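Local atomic coordinates of carboxylic ester hydrolase (Aspergillus niger, PDB entry 7K4O), a protein that hydrolyses ester bonds as a secreted fungal tannase, probably splitting galloyl esters of tannins with a serine nucleophile to release gallic acid. Residues I55-V60 with E77-A82; Q218-L223 with D381-G386; D242-E247 with F273-I278; L498-L503 with Q512-W517. All coordinates share one frame; numbering follows the deposited sequence. Where two conformers were deposited one is given.

Interaction 1: I55-V60 with E77-A82; sequences INYCNV and EIWLPA. With NAG (2-acetamido-2-deoxy-beta-D-glucopyranose), chain C.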
# COMPACT_ATOMS: atom_id res chain seq x y z
N ILE A 55 17.88 -17.45 7.04
CA ILE A 55 16.72 -18.29 7.47
C ILE A 55 16.81 -19.69 6.90
O ILE A 55 17.41 -19.92 5.83
CB ILE A 55 15.37 -17.63 7.12
CG1 ILE A 55 15.23 -17.38 5.64
CG2 ILE A 55 15.24 -16.35 7.91
CD1 ILE A 55 13.87 -16.83 5.23
N ASN A 56 16.18 -20.63 7.61
CA ASN A 56 15.97 -22.01 7.16
C ASN A 56 14.45 -22.25 7.16
O ASN A 56 13.80 -21.79 8.13
CB ASN A 56 16.58 -23.03 8.13
CG ASN A 56 18.05 -22.72 8.38
OD1 ASN A 56 18.83 -22.63 7.46
ND2 ASN A 56 18.42 -22.55 9.63
N TYR A 57 13.94 -22.97 6.18
CA TYR A 57 12.48 -23.27 6.13
C TYR A 57 12.18 -24.40 5.21
O TYR A 57 13.01 -24.84 4.39
CB TYR A 57 11.72 -21.98 5.76
CG TYR A 57 12.10 -21.37 4.44
CD1 TYR A 57 13.14 -20.46 4.36
CD2 TYR A 57 11.43 -21.73 3.27
CE1 TYR A 57 13.52 -19.89 3.14
CE2 TYR A 57 11.80 -21.16 2.05
CZ TYR A 57 12.85 -20.27 1.99
OH TYR A 57 13.18 -19.75 0.77
N CYS A 58 10.95 -24.87 5.31
CA CYS A 58 10.31 -25.81 4.41
C CYS A 58 9.45 -25.03 3.45
O CYS A 58 8.44 -24.43 3.91
CB CYS A 58 9.48 -26.81 5.16
SG CYS A 58 8.82 -28.09 4.09
N ASN A 59 9.80 -25.06 2.17
CA ASN A 59 8.96 -24.43 1.13
C ASN A 59 7.89 -25.43 0.71
O ASN A 59 8.21 -26.45 0.03
CB ASN A 59 9.84 -23.99 -0.03
CG ASN A 59 9.09 -23.60 -1.29
OD1 ASN A 59 7.94 -23.18 -1.20
ND2 ASN A 59 9.70 -23.85 -2.47
N VAL A 60 6.62 -25.12 0.97
CA VAL A 60 5.46 -25.99 0.68
C VAL A 60 4.62 -25.34 -0.43
O VAL A 60 4.32 -24.14 -0.32
CB VAL A 60 4.57 -26.19 1.91
CG1 VAL A 60 3.35 -27.03 1.59
CG2 VAL A 60 5.38 -26.84 3.04
N GLU A 77 1.52 -21.09 -1.53
CA GLU A 77 2.92 -21.35 -1.16
C GLU A 77 3.07 -20.90 0.29
O GLU A 77 2.77 -19.76 0.59
CB GLU A 77 3.93 -20.64 -2.07
CG GLU A 77 5.39 -20.89 -1.67
CD GLU A 77 6.40 -20.55 -2.77
OE1 GLU A 77 7.46 -20.01 -2.48
OE2 GLU A 77 6.01 -20.74 -3.97
N ILE A 78 3.58 -21.80 1.13
CA ILE A 78 3.70 -21.54 2.57
C ILE A 78 5.12 -21.96 2.97
O ILE A 78 5.52 -23.06 2.63
CB ILE A 78 2.62 -22.33 3.35
CG1 ILE A 78 1.20 -21.80 2.98
CG2 ILE A 78 2.83 -22.22 4.86
CD1 ILE A 78 0.08 -22.64 3.54
N TRP A 79 5.80 -21.08 3.65
CA TRP A 79 7.14 -21.40 4.21
C TRP A 79 6.96 -21.70 5.69
O TRP A 79 6.53 -20.82 6.43
CB TRP A 79 8.09 -20.27 3.98
CG TRP A 79 8.44 -19.99 2.55
CD1 TRP A 79 7.94 -20.57 1.41
CD2 TRP A 79 9.38 -19.00 2.11
NE1 TRP A 79 8.52 -19.99 0.30
CE2 TRP A 79 9.36 -19.00 0.70
CE3 TRP A 79 10.18 -18.08 2.77
CZ2 TRP A 79 10.19 -18.15 -0.04
CZ3 TRP A 79 10.98 -17.22 2.05
CH2 TRP A 79 10.97 -17.25 0.65
N LEU A 80 7.41 -22.89 6.09
CA LEU A 80 7.32 -23.38 7.49
C LEU A 80 8.67 -23.32 8.17
O LEU A 80 9.64 -23.91 7.70
CB LEU A 80 6.83 -24.82 7.46
CG LEU A 80 5.47 -25.11 6.85
CD1 LEU A 80 5.21 -26.60 6.81
CD2 LEU A 80 4.35 -24.41 7.61
N PRO A 81 8.80 -22.56 9.26
CA PRO A 81 10.02 -22.63 10.06
C PRO A 81 10.32 -24.04 10.57
O PRO A 81 9.47 -24.90 10.71
CB PRO A 81 9.73 -21.74 11.28
CG PRO A 81 8.57 -20.83 10.81
CD PRO A 81 7.79 -21.61 9.80
N ALA A 82 11.59 -24.27 10.86
CA ALA A 82 12.00 -25.48 11.58
C ALA A 82 11.19 -25.52 12.88
O ALA A 82 10.96 -24.48 13.51
CB ALA A 82 13.48 -25.39 11.87
C1 NAG C . 9.08 -23.47 -3.73
C2 NAG C . 10.14 -22.82 -4.61
C3 NAG C . 9.48 -22.54 -5.97
C4 NAG C . 8.91 -23.77 -6.52
C5 NAG C . 7.95 -24.43 -5.54
C6 NAG C . 7.36 -25.73 -5.97
C7 NAG C . 11.82 -21.58 -3.35
C8 NAG C . 12.23 -20.27 -2.90
N2 NAG C . 10.64 -21.60 -4.06
O3 NAG C . 10.47 -21.97 -6.81
O4 NAG C . 8.11 -23.38 -7.64
O5 NAG C . 8.62 -24.64 -4.30
O6 NAG C . 8.32 -26.69 -6.43
O7 NAG C . 12.44 -22.60 -3.11
O HOH W 1 13.34 -21.88 10.68

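Interaction 2: Q218-L223 with D381-G386; sequences QQTQHL and DWMISG. With GDE (3,4,5-trihydroxybenzoic acid), chain J.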
# COMPACT_ATOMS: atom_id res chain seq x y z
N GLN A 218 -8.76 6.29 -6.32
CA GLN A 218 -7.30 6.11 -6.38
C GLN A 218 -6.90 5.77 -7.81
O GLN A 218 -5.88 6.28 -8.30
CB GLN A 218 -6.89 4.98 -5.43
CG GLN A 218 -5.49 4.45 -5.70
CD GLN A 218 -4.40 5.51 -5.73
OE1 GLN A 218 -4.54 6.56 -5.10
NE2 GLN A 218 -3.31 5.17 -6.40
N GLN A 219 -7.59 4.84 -8.51
CA GLN A 219 -7.11 4.43 -9.83
C GLN A 219 -7.37 5.58 -10.83
O GLN A 219 -6.49 5.90 -11.66
CB GLN A 219 -7.77 3.16 -10.34
CG GLN A 219 -7.69 1.95 -9.39
CD GLN A 219 -6.31 1.69 -8.86
OE1 GLN A 219 -5.31 2.00 -9.52
NE2 GLN A 219 -6.25 0.99 -7.72
N THR A 220 -8.52 6.20 -10.74
CA THR A 220 -8.88 7.25 -11.73
C THR A 220 -7.98 8.48 -11.55
O THR A 220 -7.64 9.11 -12.59
CB THR A 220 -10.34 7.62 -11.62
OG1 THR A 220 -11.15 6.44 -11.72
CG2 THR A 220 -10.75 8.60 -12.69
N GLN A 221 -7.59 8.83 -10.34
CA GLN A 221 -6.76 10.04 -10.10
C GLN A 221 -5.40 9.91 -10.77
O GLN A 221 -4.76 10.97 -11.00
CB GLN A 221 -6.70 10.45 -8.64
CG GLN A 221 -5.96 9.49 -7.73
CD GLN A 221 -4.45 9.64 -7.77
OE1 GLN A 221 -3.95 10.78 -7.78
NE2 GLN A 221 -3.74 8.50 -7.84
N HIS A 222 -4.97 8.72 -11.15
CA HIS A 222 -3.71 8.52 -11.88
C HIS A 222 -3.78 9.23 -13.26
O HIS A 222 -2.71 9.44 -13.83
CB HIS A 222 -3.39 7.05 -12.07
CG HIS A 222 -2.65 6.44 -10.92
ND1 HIS A 222 -1.36 6.85 -10.60
CD2 HIS A 222 -2.98 5.43 -10.06
CE1 HIS A 222 -0.91 6.07 -9.61
NE2 HIS A 222 -1.90 5.20 -9.24
N LEU A 223 -4.98 9.55 -13.74
CA LEU A 223 -5.16 10.24 -15.06
C LEU A 223 -5.23 11.74 -14.80
O LEU A 223 -5.24 12.46 -15.79
CB LEU A 223 -6.43 9.74 -15.75
CG LEU A 223 -6.42 8.31 -16.24
CD1 LEU A 223 -7.76 7.93 -16.92
CD2 LEU A 223 -5.29 8.02 -17.18
N ASP A 381 -16.95 11.54 -13.10
CA ASP A 381 -18.02 10.55 -13.39
C ASP A 381 -17.48 9.12 -13.17
O ASP A 381 -18.22 8.29 -12.65
CB ASP A 381 -18.54 10.70 -14.83
CG ASP A 381 -19.33 11.99 -15.05
OD1 ASP A 381 -19.75 12.61 -14.07
OD2 ASP A 381 -19.50 12.37 -16.23
N TRP A 382 -16.24 8.87 -13.57
CA TRP A 382 -15.59 7.55 -13.34
C TRP A 382 -15.43 7.30 -11.84
O TRP A 382 -15.71 6.15 -11.39
CB TRP A 382 -14.27 7.50 -14.09
CG TRP A 382 -14.39 7.16 -15.54
CD1 TRP A 382 -15.29 6.35 -16.16
CD2 TRP A 382 -13.49 7.62 -16.57
NE1 TRP A 382 -15.00 6.28 -17.50
CE2 TRP A 382 -13.90 7.02 -17.77
CE3 TRP A 382 -12.33 8.38 -16.55
CZ2 TRP A 382 -13.20 7.21 -18.96
CZ3 TRP A 382 -11.61 8.55 -17.72
CH2 TRP A 382 -12.06 7.97 -18.91
N MET A 383 -15.07 8.30 -11.07
CA MET A 383 -14.87 8.05 -9.62
C MET A 383 -16.21 7.68 -8.99
O MET A 383 -16.29 6.76 -8.14
CB MET A 383 -14.23 9.25 -8.92
CG MET A 383 -12.84 9.51 -9.47
SD MET A 383 -12.05 10.85 -8.58
CE MET A 383 -10.46 10.87 -9.39
N ILE A 384 -17.26 8.43 -9.34
CA ILE A 384 -18.60 8.23 -8.73
C ILE A 384 -19.22 6.94 -9.21
O ILE A 384 -19.79 6.21 -8.37
CB ILE A 384 -19.51 9.45 -9.01
CG1 ILE A 384 -18.93 10.67 -8.29
CG2 ILE A 384 -20.94 9.14 -8.56
CD1 ILE A 384 -19.71 11.99 -8.49
N SER A 385 -19.18 6.64 -10.50
CA SER A 385 -19.81 5.40 -11.01
C SER A 385 -19.07 4.18 -10.48
O SER A 385 -19.74 3.18 -10.15
CB SER A 385 -19.92 5.33 -12.51
OG SER A 385 -18.67 5.40 -13.12
N GLY A 386 -17.75 4.26 -10.40
CA GLY A 386 -16.96 3.12 -9.89
C GLY A 386 -17.20 2.88 -8.41
O GLY A 386 -17.05 1.74 -7.96
OAA GDE J . 0.68 -1.96 -5.65
OAB GDE J . 2.14 -0.42 -6.27
OAC GDE J . -3.72 -0.19 -7.65
OAD GDE J . -0.82 3.61 -7.35
OAE GDE J . -3.21 2.57 -7.94
CAF GDE J . -1.39 -0.51 -6.90
CAG GDE J . 0.09 1.42 -6.74
CAH GDE J . 0.96 -0.83 -6.16
CAI GDE J . -2.43 0.32 -7.34
CAJ GDE J . -0.95 2.26 -7.23
CAK GDE J . -0.15 0.06 -6.66
CAL GDE J . -2.18 1.71 -7.49

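Interaction 3: D242-E247 with F273-I278; sequences DKIVNE and FDISTI. With NAG (2-acetamido-2-deoxy-beta-D-glucopyranose), chain G.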
# COMPACT_ATOMS: atom_id res chain seq x y z
N ASP A 242 10.82 18.19 -11.84
CA ASP A 242 11.84 17.69 -10.87
C ASP A 242 12.51 18.88 -10.18
O ASP A 242 12.77 18.82 -8.97
CB ASP A 242 12.85 16.76 -11.51
CG ASP A 242 13.76 16.13 -10.47
OD1 ASP A 242 13.23 15.61 -9.44
OD2 ASP A 242 14.98 16.19 -10.66
N LYS A 243 12.74 19.98 -10.91
CA LYS A 243 13.29 21.20 -10.29
C LYS A 243 12.32 21.77 -9.27
O LYS A 243 12.72 22.17 -8.16
CB LYS A 243 13.64 22.23 -11.39
CG LYS A 243 14.18 23.56 -10.88
CD LYS A 243 15.34 23.44 -9.94
CE LYS A 243 16.59 22.89 -10.60
NZ LYS A 243 17.82 23.43 -9.96
N ILE A 244 11.03 21.77 -9.58
CA ILE A 244 10.03 22.28 -8.62
C ILE A 244 10.09 21.41 -7.35
O ILE A 244 10.02 21.97 -6.22
CB ILE A 244 8.63 22.30 -9.26
CG1 ILE A 244 8.54 23.44 -10.29
CG2 ILE A 244 7.54 22.44 -8.23
CD1 ILE A 244 7.37 23.33 -11.24
N VAL A 245 10.14 20.09 -7.52
CA VAL A 245 10.20 19.20 -6.31
C VAL A 245 11.46 19.55 -5.48
O VAL A 245 11.36 19.71 -4.26
CB VAL A 245 10.20 17.73 -6.74
CG1 VAL A 245 10.55 16.80 -5.58
CG2 VAL A 245 8.86 17.37 -7.37
N ASN A 246 12.63 19.60 -6.12
CA ASN A 246 13.92 19.90 -5.44
C ASN A 246 13.81 21.23 -4.71
O ASN A 246 14.23 21.30 -3.55
CB ASN A 246 15.12 19.87 -6.40
CG ASN A 246 15.57 18.47 -6.74
OD1 ASN A 246 15.05 17.48 -6.20
ND2 ASN A 246 16.52 18.35 -7.67
N GLU A 247 13.26 22.28 -5.32
CA GLU A 247 13.12 23.60 -4.64
C GLU A 247 12.09 23.57 -3.52
O GLU A 247 12.21 24.38 -2.56
CB GLU A 247 12.75 24.69 -5.65
CG GLU A 247 13.89 24.97 -6.61
CD GLU A 247 15.10 25.58 -5.90
OE1 GLU A 247 14.93 26.47 -5.04
OE2 GLU A 247 16.19 25.12 -6.17
N PHE A 273 4.26 27.29 1.69
CA PHE A 273 5.21 27.52 0.58
C PHE A 273 4.49 27.72 -0.74
O PHE A 273 3.68 26.85 -1.16
CB PHE A 273 6.19 26.37 0.47
CG PHE A 273 7.17 26.57 -0.65
CD1 PHE A 273 8.01 27.69 -0.65
CD2 PHE A 273 7.26 25.68 -1.70
CE1 PHE A 273 8.92 27.88 -1.69
CE2 PHE A 273 8.16 25.88 -2.74
CZ PHE A 273 8.99 26.98 -2.73
N ASP A 274 4.78 28.84 -1.42
CA ASP A 274 4.20 29.17 -2.74
C ASP A 274 5.21 28.84 -3.81
O ASP A 274 6.27 29.51 -3.86
CB ASP A 274 3.83 30.64 -2.81
CG ASP A 274 3.08 31.03 -4.08
OD1 ASP A 274 3.15 30.29 -5.07
OD2 ASP A 274 2.45 32.09 -4.05
N ILE A 275 4.92 27.87 -4.68
CA ILE A 275 5.92 27.41 -5.68
C ILE A 275 6.08 28.48 -6.78
O ILE A 275 6.99 28.31 -7.60
CB ILE A 275 5.58 26.04 -6.29
CG1 ILE A 275 4.29 26.04 -7.09
CG2 ILE A 275 5.58 24.95 -5.20
CD1 ILE A 275 4.10 24.80 -7.90
N SER A 276 5.23 29.51 -6.82
CA SER A 276 5.43 30.66 -7.76
C SER A 276 6.83 31.29 -7.57
O SER A 276 7.38 31.81 -8.56
CB SER A 276 4.36 31.68 -7.60
OG SER A 276 3.19 31.26 -8.29
N THR A 277 7.42 31.16 -6.38
CA THR A 277 8.79 31.66 -6.07
C THR A 277 9.84 30.91 -6.88
O THR A 277 11.00 31.37 -6.93
CB THR A 277 9.10 31.54 -4.58
OG1 THR A 277 9.08 30.15 -4.24
CG2 THR A 277 8.11 32.32 -3.74
N ILE A 278 9.49 29.80 -7.52
CA ILE A 278 10.47 28.97 -8.26
C ILE A 278 10.52 29.43 -9.72
O ILE A 278 11.43 29.00 -10.45
CB ILE A 278 10.13 27.46 -8.13
CG1 ILE A 278 10.08 27.07 -6.65
CG2 ILE A 278 11.12 26.60 -8.89
CD1 ILE A 278 9.44 25.71 -6.39
C1 NAG G . 17.10 17.07 -8.16
C2 NAG G . 18.07 17.16 -9.34
C3 NAG G . 18.73 15.84 -9.71
C4 NAG G . 19.44 15.40 -8.46
C5 NAG G . 18.44 15.30 -7.32
C6 NAG G . 19.13 14.88 -6.04
C7 NAG G . 17.35 18.81 -11.00
C8 NAG G . 16.43 19.04 -12.16
N2 NAG G . 17.33 17.57 -10.51
O3 NAG G . 19.54 16.06 -10.88
O4 NAG G . 19.89 14.11 -8.79
O5 NAG G . 17.78 16.52 -7.04
O6 NAG G . 18.17 14.78 -5.01
O7 NAG G . 18.06 19.67 -10.53

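Interaction 4: L498-L503 with Q512-W517; sequences LNATVL and QQLCAW. With NAG (2-acetamido-2-deoxy-beta-D-glucopyranose), chain B.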
# COMPACT_ATOMS: atom_id res chain seq x y z
N LEU A 498 6.22 4.88 16.12
CA LEU A 498 6.59 3.69 15.35
C LEU A 498 8.11 3.69 15.11
O LEU A 498 8.66 4.71 14.66
CB LEU A 498 5.83 3.64 14.03
CG LEU A 498 6.09 2.38 13.18
CD1 LEU A 498 5.66 1.15 13.96
CD2 LEU A 498 5.30 2.48 11.87
N ASN A 499 8.74 2.57 15.45
CA ASN A 499 10.19 2.41 15.28
C ASN A 499 10.55 2.60 13.82
O ASN A 499 9.85 2.06 12.93
CB ASN A 499 10.60 1.02 15.76
CG ASN A 499 12.04 0.94 16.19
OD1 ASN A 499 12.56 1.89 16.81
ND2 ASN A 499 12.65 -0.18 15.84
N ALA A 500 11.67 3.26 13.53
CA ALA A 500 12.14 3.44 12.15
C ALA A 500 13.66 3.49 12.06
O ALA A 500 14.34 3.69 13.09
CB ALA A 500 11.52 4.67 11.56
N THR A 501 14.16 3.29 10.86
CA THR A 501 15.61 3.17 10.59
C THR A 501 15.95 3.92 9.33
O THR A 501 15.19 3.86 8.36
CB THR A 501 16.05 1.71 10.51
OG1 THR A 501 15.57 1.04 11.67
CG2 THR A 501 17.55 1.60 10.40
N VAL A 502 17.07 4.66 9.37
CA VAL A 502 17.63 5.28 8.15
C VAL A 502 18.35 4.19 7.40
O VAL A 502 19.26 3.57 7.97
CB VAL A 502 18.53 6.49 8.51
CG1 VAL A 502 19.13 7.07 7.24
CG2 VAL A 502 17.76 7.50 9.32
N LEU A 503 17.95 3.90 6.16
CA LEU A 503 18.42 2.72 5.44
C LEU A 503 19.50 3.07 4.39
O LEU A 503 20.01 2.12 3.76
CB LEU A 503 17.24 2.01 4.74
CG LEU A 503 16.13 1.53 5.68
CD1 LEU A 503 15.03 0.77 4.92
CD2 LEU A 503 16.72 0.66 6.78
N GLN A 512 15.20 6.27 14.26
CA GLN A 512 14.25 7.39 14.39
C GLN A 512 12.88 6.85 14.80
O GLN A 512 12.65 5.63 14.70
CB GLN A 512 14.10 8.16 13.08
CG GLN A 512 15.22 9.17 12.88
CD GLN A 512 14.97 10.11 11.72
OE1 GLN A 512 13.84 10.52 11.43
NE2 GLN A 512 16.04 10.44 11.03
N GLN A 513 12.08 7.72 15.36
CA GLN A 513 10.72 7.41 15.77
C GLN A 513 9.74 8.17 14.87
O GLN A 513 10.01 9.33 14.53
CB GLN A 513 10.55 7.73 17.24
CG GLN A 513 11.44 6.87 18.16
CD GLN A 513 11.16 5.39 17.98
OE1 GLN A 513 10.01 4.98 18.01
NE2 GLN A 513 12.21 4.59 17.84
N LEU A 514 8.58 7.56 14.61
CA LEU A 514 7.49 8.22 13.82
C LEU A 514 6.31 8.53 14.70
O LEU A 514 5.83 7.66 15.47
CB LEU A 514 7.11 7.33 12.64
CG LEU A 514 8.19 6.78 11.75
CD1 LEU A 514 7.60 5.84 10.70
CD2 LEU A 514 8.96 7.89 11.05
N CYS A 515 5.84 9.78 14.68
CA CYS A 515 4.66 10.26 15.42
C CYS A 515 3.38 9.58 14.89
O CYS A 515 3.28 9.35 13.66
CB CYS A 515 4.49 11.78 15.28
SG CYS A 515 5.89 12.68 16.01
N ALA A 516 2.49 9.25 15.80
CA ALA A 516 1.16 8.67 15.53
C ALA A 516 0.20 9.81 15.26
O ALA A 516 0.07 10.73 16.10
CB ALA A 516 0.66 7.86 16.69
N TRP A 517 -0.47 9.73 14.12
CA TRP A 517 -1.59 10.63 13.78
C TRP A 517 -2.52 10.71 14.97
O TRP A 517 -2.82 9.70 15.61
CB TRP A 517 -2.33 10.07 12.53
CG TRP A 517 -3.46 10.95 12.08
CD1 TRP A 517 -4.77 10.82 12.36
CD2 TRP A 517 -3.32 12.20 11.37
NE1 TRP A 517 -5.47 11.88 11.85
CE2 TRP A 517 -4.60 12.75 11.26
CE3 TRP A 517 -2.22 12.92 10.88
CZ2 TRP A 517 -4.83 13.99 10.67
CZ3 TRP A 517 -2.45 14.13 10.25
CH2 TRP A 517 -3.74 14.65 10.18
C1 NAG B . 14.03 -0.39 16.23
C2 NAG B . 14.22 -1.81 16.66
C3 NAG B . 15.68 -2.00 17.12
C4 NAG B . 16.63 -1.57 16.00
C5 NAG B . 16.29 -0.13 15.62
C6 NAG B . 17.13 0.41 14.46
C7 NAG B . 12.36 -3.01 17.56
C8 NAG B . 11.38 -3.36 18.58
N2 NAG B . 13.32 -2.10 17.73
O3 NAG B . 15.89 -3.39 17.40
O4 NAG B . 17.97 -1.62 16.57
O5 NAG B . 14.92 -0.09 15.20
O6 NAG B . 16.73 1.70 14.12
O7 NAG B . 12.24 -3.64 16.56

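Interaction 1: I55-V60 with E77-A82
The broad plate of the W79 indole is the main bump here, and the Y57 ring lies flat against it. The two rings form an offset stack: the Y57 ring and the six-membered ring of W79 have centroids 4.0 Å apart and planes only 11° from parallel. Y57 CE2 sits over the centre of the indole, 3.2 Å from W79 CD2, while Y57 OH reaches past it to the far rim at CH2 and CZ2. Y57 gets there by taking the crowded position, its CG between the backbone N and the carbonyl carbon (chi1 59°). Beyond the stack, I55 CD1 nudges the far corner of the indole at CZ3. The rotation of the indole is fixed by its N-H, since W79 NE1 donates to the anti lone pair of E77 OE1 at 3.0 Å, nearly in the ring plane. N59 stands beside that pair, its ND2 carrying the NAG and its chain crossing E77 obliquely. On the other face, V60 CG2 fits against L80 CD1 at 3.8 Å and C58 CB meets L80 CB; C58 SG continues into a disulfide with C10. Main-chain bonds in both directions join C58 to L80 and V60 to I78; C58 N to L80 O is 2.9 Å and almost straight (170°). This is a twisted antiparallel beta hairpin, formed by strands 50-66 and 74-81 within the large mixed sheet of the alpha/beta-hydrolase fold.

Interaction 2: Q218-L223 with D381-G386
M383 and T220 make the first shell, where the two helices meet: a long methionine laid across a short threonine. M383 runs out fully extended and lays its CG against T220 CB at 3.8 Å, then carries its methyl CE on to the backbone N of Q221, 3.6 Å away. T220 turns its methyl CG2 anti to the backbone N, so that it meets W382 CB at 3.9 Å, crossing that side chain at about a right angle. Further along, L223 CD1 touches the indole at W382 CZ3. No hydrogen bond links the segments; the contact is apolar packing between helix 215-221, with the turn that follows it, and helix 376-390. T220 OG1 is held by S216 O, and S216 OG in turn bonds M383 O. The far side of 218-223 is a wall of the pocket that holds gallic acid in this tannase. There Q218 NE2 points straight at GDE OAE (3.0 Å, 178°), and Q219 OE1 accepts from the same hydroxyl at 2.7 Å, while Q219 NE2 donates to OAC. H222 NE2 meets GDE OAD at 2.7 Å at the edge of its ring. Behind these groups lies a second shell: Q221 NE2 sits over one face of the imidazole and donates to Q218 O at 3.1 Å as well as bonding Y325 OH, while D333 OD1 binds H222 ND1.

Interaction 3: D242-E247 with F273-I278
F273 supplies the one aromatic ring of this contact, and the backbone N of I275 stands over one of its faces, 4.2 Å above the plane and offset toward the rim. The tip of the ring, CZ, comes to 4.1 Å from E247 O at an oblique angle, so the ring only brushes the 242-247 turns; further along the same helix it rests on T248, A251 and C252. The tighter fit is aliphatic. I278 points its longer branch at the helix, and its CD1 comes to 3.5 Å from E247 CB and 3.8 Å from I244 O, while I278 CG2 lies against E247 CG. E247 CG lies anti to the carbonyl carbon (chi1 -69°), so that CB and CG together offer the aliphatic surface that I278 crosses obliquely; the bend at chi2 only turns the carboxylate. I275 takes the crowded position, its CG1 between the backbone N and the carbonyl carbon (chi1 64°), and its CD1 meets I244 CG2 at 4.2 Å across about a right angle. V298 and A306 join this apolar patch from outside. The loop is shaped locally: D274 OD1 takes the N-H of S276 from above the carboxylate plane, and K307 forms a salt bridge with D274. On a different side of the helix, N246 ND2 carries the NAG, whose N2 donates to D242 OD2 at 2.7 Å, so the sugar and the isoleucine patch use separate faces. What results is a glycosylated surface helix, 238-252, flanked by an Asx turn at D274 that leads into a short 3-10 segment, 275-278.

Interaction 4: L498-L503 with Q512-W517
Two torsions bring the amides of N499 and Q513 together: N499 CG swings anti to its backbone N (chi1 -155°), and Q513 folds back at chi2 (-58°) so that its end reaches across to the neighbouring strand. Q513 NE2 then donates to N499 OD1 at 2.9 Å, with the bond in the carbonyl plane and the two amides tilted 27° apart. N511 ND2 is a second donor to N499 OD1, and Q513 OE1 is bonded to T497. The nitrogen of the same asparagine amide, N499 ND2, carries the NAG, whose O6 lies 2.8 Å from T501 OG1. On the opposite face, A500 CB packs on L514 CG at 3.9 Å, and L498 CB meets L514 CB. Q512 runs extended, bringing its NE2 to 3.8 Å from V502 CG2. Main-chain bonds pair L498 with L514 in both directions, and Q512 N donates to A500 O at 3.0 Å; the return bond from A500 N is weak. Strands 498-502 and 511-514 thus make an antiparallel hairpin in a small three-stranded sheet, with an N-glycan on the N499 face.

How the interactions relate
Two of the contacts are antiparallel hairpins, but in different sheets: interaction 1 belongs to the nine-stranded mixed sheet and interaction 4 to a small three-stranded one. Both rest on main-chain hydrogen bonds, with an aromatic stack added in the first and an amide pair in the second. Interactions 2 and 3 instead have no hydrogen bond between their segments and rely on apolar side-chain packing, helix against helix in interaction 2 and loop against helix in interaction 3. Interaction 2 is buried and backs the gallate pocket, whereas interaction 3 is only partly buried. Interactions 1, 3 and 4 each carry an asparagine-linked glycan. None of the four touch; even the closest, interactions 2 and 3, have nearest atoms about 14 Å apart.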